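Local coordinates for activator of Hsp90 ATPase homologue 1/2-like C-terminal domain-containing protein (Mycobacterium smegmatis, PDB 3UID) that is a toxin, probably of type II and linked to the hypoxic response, with a structural homologue in Mycobacterium tuberculosis, at residues N103-F115 with T125-V139. Residues are numbered along the deposited sequence; the frame is centred on the assembly and turned at random.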
loop_
_atom_site.group_PDB
_atom_site.type_symbol
_atom_site.label_atom_id
_atom_site.label_comp_id
_atom_site.label_asym_id
_atom_site.label_seq_id
_atom_site.Cartn_x
_atom_site.Cartn_y
_atom_site.Cartn_z
ATOM N N ASN A 103 -6.699 16.399 -6.132
ATOM C CA ASN A 103 -6.799 16.859 -7.508
ATOM C C ASN A 103 -7.690 15.983 -8.396
ATOM O O ASN A 103 -7.609 16.052 -9.630
ATOM C CB ASN A 103 -5.408 17.007 -8.132
ATOM C CG ASN A 103 -4.720 15.681 -8.329
ATOM O OD1 ASN A 103 -5.048 14.695 -7.665
ATOM N ND2 ASN A 103 -3.747 15.643 -9.241
ATOM N N THR A 104 -8.538 15.172 -7.767
ATOM C CA THR A 104 -9.517 14.362 -8.496
ATOM C C THR A 104 -10.903 14.539 -7.883
ATOM O O THR A 104 -11.057 15.194 -6.848
ATOM C CB THR A 104 -9.162 12.859 -8.469
ATOM O OG1 THR A 104 -9.539 12.291 -7.210
ATOM C CG2 THR A 104 -7.661 12.638 -8.698
ATOM N N ASP A 105 -11.914 13.949 -8.511
ATOM C CA ASP A 105 -13.259 14.018 -7.956
ATOM C C ASP A 105 -13.586 12.778 -7.124
ATOM O O ASP A 105 -14.745 12.533 -6.787
ATOM C CB ASP A 105 -14.299 14.232 -9.065
ATOM C CG ASP A 105 -14.349 13.091 -10.062
ATOM O OD1 ASP A 105 -13.516 12.163 -9.974
ATOM O OD2 ASP A 105 -15.229 13.132 -10.950
ATOM N N LEU A 106 -12.559 12.012 -6.779
ATOM C CA LEU A 106 -12.748 10.776 -6.030
ATOM C C LEU A 106 -12.690 11.017 -4.528
ATOM O O LEU A 106 -11.833 11.759 -4.054
ATOM C CB LEU A 106 -11.672 9.761 -6.409
ATOM C CG LEU A 106 -11.666 9.262 -7.856
ATOM C CD1 LEU A 106 -10.405 8.442 -8.119
ATOM C CD2 LEU A 106 -12.920 8.444 -8.163
ATOM N N PRO A 107 -13.586 10.366 -3.774
ATOM C CA PRO A 107 -13.470 10.400 -2.310
ATOM C C PRO A 107 -12.324 9.510 -1.854
ATOM O O PRO A 107 -11.820 8.704 -2.647
ATOM C CB PRO A 107 -14.794 9.804 -1.842
ATOM C CG PRO A 107 -15.214 8.887 -2.970
ATOM C CD PRO A 107 -14.717 9.542 -4.235
ATOM N N VAL A 108 -11.914 9.637 -0.595
ATOM C CA VAL A 108 -10.878 8.754 -0.075
ATOM C C VAL A 108 -11.393 7.316 0.022
ATOM O O VAL A 108 -12.599 7.073 0.057
ATOM C CB VAL A 108 -10.375 9.202 1.332
ATOM C CG1 VAL A 108 -9.784 10.610 1.274
ATOM C CG2 VAL A 108 -11.498 9.117 2.384
ATOM N N SER A 109 -10.462 6.369 0.059
ATOM C CA SER A 109 -10.768 4.993 0.408
ATOM C C SER A 109 -10.344 4.800 1.857
ATOM O O SER A 109 -9.525 5.570 2.375
ATOM C CB SER A 109 -10.007 4.032 -0.516
ATOM O OG SER A 109 -8.599 4.222 -0.413
ATOM N N THR A 110 -10.940 3.817 2.526
ATOM C CA THR A 110 -10.530 3.449 3.880
ATOM C C THR A 110 -9.782 2.121 3.797
ATOM O O THR A 110 -10.155 1.243 3.037
ATOM C CB THR A 110 -11.734 3.337 4.829
ATOM O OG1 THR A 110 -12.501 2.168 4.515
ATOM C CG2 THR A 110 -12.615 4.553 4.700
ATOM N N ASN A 111 -8.719 1.977 4.573
ATOM C CA ASN A 111 -7.805 0.868 4.375
ATOM C C ASN A 111 -7.385 0.282 5.693
ATOM O O ASN A 111 -7.163 1.021 6.650
ATOM C CB ASN A 111 -6.562 1.366 3.650
ATOM C CG ASN A 111 -6.900 2.020 2.343
ATOM O OD1 ASN A 111 -7.230 3.216 2.286
ATOM N ND2 ASN A 111 -6.858 1.241 1.281
ATOM N N VAL A 112 -7.307 -1.048 5.741
ATOM C CA VAL A 112 -6.757 -1.752 6.888
ATOM C C VAL A 112 -5.713 -2.766 6.417
ATOM O O VAL A 112 -6.019 -3.660 5.626
ATOM C CB VAL A 112 -7.826 -2.490 7.686
ATOM C CG1 VAL A 112 -7.204 -3.100 8.955
ATOM C CG2 VAL A 112 -8.956 -1.547 8.052
ATOM N N TYR A 113 -4.484 -2.619 6.903
ATOM C CA TYR A 113 -3.426 -3.590 6.634
ATOM C C TYR A 113 -3.229 -4.454 7.863
ATOM O O TYR A 113 -3.049 -3.940 8.970
ATOM C CB TYR A 113 -2.105 -2.871 6.363
ATOM C CG TYR A 113 -2.008 -2.137 5.037
ATOM C CD1 TYR A 113 -3.126 -1.899 4.243
ATOM C CD2 TYR A 113 -0.770 -1.677 4.594
ATOM C CE1 TYR A 113 -2.999 -1.220 3.013
ATOM C CE2 TYR A 113 -0.630 -1.000 3.396
ATOM C CZ TYR A 113 -1.743 -0.774 2.614
ATOM O OH TYR A 113 -1.604 -0.109 1.425
ATOM N N THR A 114 -3.253 -5.767 7.669
ATOM C CA THR A 114 -3.104 -6.692 8.776
ATOM C C THR A 114 -1.998 -7.702 8.483
ATOM O O THR A 114 -1.962 -8.295 7.398
ATOM C CB THR A 114 -4.439 -7.388 9.077
ATOM O OG1 THR A 114 -5.430 -6.389 9.342
ATOM C CG2 THR A 114 -4.314 -8.306 10.276
ATOM N N PHE A 115 -1.102 -7.882 9.456
ATOM C CA PHE A 115 0.049 -8.776 9.335
ATOM C C PHE A 115 -0.043 -9.840 10.424
ATOM O O PHE A 115 -0.031 -9.536 11.621
ATOM C CB PHE A 115 1.359 -7.987 9.474
ATOM C CG PHE A 115 1.408 -6.763 8.616
ATOM C CD1 PHE A 115 1.455 -6.882 7.238
ATOM C CD2 PHE A 115 1.400 -5.499 9.177
ATOM C CE1 PHE A 115 1.487 -5.760 6.431
ATOM C CE2 PHE A 115 1.423 -4.370 8.372
ATOM C CZ PHE A 115 1.476 -4.503 6.995
ATOM N N THR A 125 -2.684 -8.965 4.746
ATOM C CA THR A 125 -3.967 -8.739 4.109
ATOM C C THR A 125 -4.195 -7.242 4.012
ATOM O O THR A 125 -4.179 -6.543 5.029
ATOM C CB THR A 125 -5.108 -9.391 4.895
ATOM O OG1 THR A 125 -4.834 -10.796 5.045
ATOM C CG2 THR A 125 -6.425 -9.215 4.163
ATOM N N TYR A 126 -4.366 -6.757 2.789
ATOM C CA TYR A 126 -4.561 -5.341 2.534
ATOM C C TYR A 126 -5.985 -5.127 2.026
ATOM O O TYR A 126 -6.307 -5.500 0.893
ATOM C CB TYR A 126 -3.575 -4.870 1.463
ATOM C CG TYR A 126 -2.108 -5.213 1.710
ATOM C CD1 TYR A 126 -1.258 -4.305 2.326
ATOM C CD2 TYR A 126 -1.573 -6.429 1.289
ATOM C CE1 TYR A 126 0.099 -4.598 2.510
ATOM C CE2 TYR A 126 -0.218 -6.739 1.476
ATOM C CZ TYR A 126 0.604 -5.816 2.089
ATOM O OH TYR A 126 1.944 -6.104 2.287
ATOM N N VAL A 127 -6.828 -4.540 2.867
ATOM C CA VAL A 127 -8.245 -4.376 2.543
ATOM C C VAL A 127 -8.574 -2.906 2.329
ATOM O O VAL A 127 -8.460 -2.098 3.256
ATOM C CB VAL A 127 -9.173 -4.912 3.657
ATOM C CG1 VAL A 127 -10.646 -4.730 3.272
ATOM C CG2 VAL A 127 -8.873 -6.386 3.968
ATOM N N GLY A 128 -8.994 -2.578 1.113
ATOM C CA GLY A 128 -9.401 -1.224 0.756
ATOM C C GLY A 128 -10.897 -1.176 0.535
ATOM O O GLY A 128 -11.435 -1.988 -0.221
ATOM N N THR A 129 -11.560 -0.223 1.186
ATOM C CA THR A 129 -13.008 -0.090 1.126
ATOM C C THR A 129 -13.334 1.225 0.437
ATOM O O THR A 129 -12.815 2.281 0.819
ATOM C CB THR A 129 -13.623 -0.100 2.529
ATOM O OG1 THR A 129 -13.284 -1.319 3.203
ATOM C CG2 THR A 129 -15.150 0.029 2.449
ATOM N N TYR A 130 -14.200 1.161 -0.573
ATOM C CA TYR A 130 -14.456 2.308 -1.446
ATOM C C TYR A 130 -15.866 2.880 -1.297
ATOM O O TYR A 130 -16.782 2.182 -0.859
ATOM C CB TYR A 130 -14.157 1.915 -2.898
ATOM C CG TYR A 130 -12.686 1.679 -3.124
ATOM C CD1 TYR A 130 -11.887 2.661 -3.698
ATOM C CD2 TYR A 130 -12.076 0.498 -2.708
ATOM C CE1 TYR A 130 -10.536 2.459 -3.882
ATOM C CE2 TYR A 130 -10.723 0.291 -2.890
ATOM C CZ TYR A 130 -9.959 1.279 -3.471
ATOM O OH TYR A 130 -8.607 1.078 -3.657
ATOM N N ALA A 131 -16.039 4.151 -1.661
ATOM C CA ALA A 131 -17.307 4.848 -1.420
ATOM C C ALA A 131 -18.427 4.371 -2.327
ATOM O O ALA A 131 -19.602 4.461 -1.976
ATOM C CB ALA A 131 -17.126 6.339 -1.576
ATOM N N SER A 132 -18.053 3.875 -3.500
ATOM C CA SER A 132 -19.021 3.447 -4.500
ATOM C C SER A 132 -18.398 2.517 -5.530
ATOM O O SER A 132 -17.172 2.458 -5.686
ATOM C CB SER A 132 -19.610 4.655 -5.231
ATOM O OG SER A 132 -18.623 5.294 -6.024
ATOM N N ALA A 133 -19.254 1.801 -6.245
ATOM C CA ALA A 133 -18.786 0.914 -7.299
ATOM C C ALA A 133 -18.046 1.715 -8.366
ATOM O O ALA A 133 -17.022 1.272 -8.887
ATOM C CB ALA A 133 -19.956 0.165 -7.906
ATOM N N GLU A 134 -18.566 2.897 -8.683
ATOM C CA GLU A 134 -17.944 3.759 -9.685
ATOM C C GLU A 134 -16.535 4.199 -9.273
ATOM O O GLU A 134 -15.605 4.171 -10.083
ATOM C CB GLU A 134 -18.821 4.982 -9.984
ATOM C CG GLU A 134 -19.906 5.265 -8.945
ATOM C CD GLU A 134 -21.141 4.387 -9.115
ATOM O OE1 GLU A 134 -21.381 3.524 -8.250
ATOM O OE2 GLU A 134 -21.880 4.569 -10.105
ATOM N N ALA A 135 -16.384 4.611 -8.018
ATOM C CA ALA A 135 -15.076 5.008 -7.516
ATOM C C ALA A 135 -14.091 3.843 -7.600
ATOM O O ALA A 135 -12.972 3.985 -8.097
ATOM C CB ALA A 135 -15.183 5.503 -6.087
ATOM N N LEU A 136 -14.509 2.683 -7.108
ATOM C CA LEU A 136 -13.643 1.513 -7.116
ATOM C C LEU A 136 -13.242 1.158 -8.548
ATOM O O LEU A 136 -12.081 0.861 -8.820
ATOM C CB LEU A 136 -14.346 0.333 -6.438
ATOM C CG LEU A 136 -13.554 -0.975 -6.325
ATOM C CD1 LEU A 136 -12.094 -0.683 -6.006
ATOM C CD2 LEU A 136 -14.170 -1.857 -5.250
ATOM N N GLN A 137 -14.200 1.193 -9.467
ATOM C CA GLN A 137 -13.910 0.849 -10.850
ATOM C C GLN A 137 -12.862 1.794 -11.425
ATOM O O GLN A 137 -11.964 1.365 -12.143
ATOM C CB GLN A 137 -15.181 0.890 -11.702
ATOM C CG GLN A 137 -14.973 0.363 -13.110
ATOM C CD GLN A 137 -14.360 -1.020 -13.113
ATOM O OE1 GLN A 137 -14.909 -1.959 -12.535
ATOM N NE2 GLN A 137 -13.201 -1.152 -13.747
ATOM N N GLN A 138 -12.968 3.076 -11.100
ATOM C CA GLN A 138 -12.039 4.055 -11.651
ATOM C C GLN A 138 -10.621 3.823 -11.126
ATOM O O GLN A 138 -9.647 3.977 -11.862
ATOM C CB GLN A 138 -12.499 5.483 -11.359
ATOM C CG GLN A 138 -11.667 6.532 -12.087
ATOM C CD GLN A 138 -12.157 7.945 -11.851
ATOM O OE1 GLN A 138 -13.336 8.170 -11.584
ATOM N NE2 GLN A 138 -11.248 8.911 -11.944
ATOM N N VAL A 139 -10.513 3.445 -9.856
ATOM C CA VAL A 139 -9.217 3.159 -9.265
ATOM C C VAL A 139 -8.634 1.857 -9.830
ATOM O O VAL A 139 -7.427 1.766 -10.070
ATOM C CB VAL A 139 -9.311 3.120 -7.724
ATOM C CG1 VAL A 139 -8.014 2.640 -7.117
ATOM C CG2 VAL A 139 -9.680 4.504 -7.202
HETATM O O HOH W 1 -13.598 5.580 -2.164
HETATM O O HOH W 2 -3.159 -11.018 7.914
#
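Tyr126 sets the edge of its ring on the face of Tyr113, a T-shaped pair with centroids 4.6 Å apart and planes at 84°. Its CG is anti to its own carbonyl carbon (chi1 -52°) and chi2 is near -95°; together they turn the CD1 edge toward Tyr113. Tyr126 CB lies 4.0 Å from Tyr113 CE1. Tyr126 CD1 stands over the centre of the Tyr113 ring, and Tyr126 CE1 lies near Tyr113 CD2 and CE2. At the tip, Tyr126 OH passes the edge of the Phe115 ring and shares a hydrogen bond with Tyr32 OH on helix 25-33. Strands 109-118 and 121-129 form an antiparallel hairpin in the sheet of this Bet v 1-like (SRPBCC) fold. Thr110, Val112 and Thr114 pair with Thr129, Val127 and Thr125, each pair through two backbone hydrogen bonds. Beyond Thr110 and Thr129, Ser109 CB sits over one face of the Tyr130 ring, 4.0 Å from its centroid; Leu136 CD1 covers the opposite face. A water bridges Val108 O and Ala131 N where the strands part. Pro107 CG packs tightly on Ala131 CB at 3.5 Å. Leu106 reaches helix 133-141: CD2 meets Ala135 CB and lies 3.5 Å from Gln138 OE1, while CD1 touches Val139 CG2 at 4.1 Å. Ser132 OG caps that helix by accepting from Ala135 N.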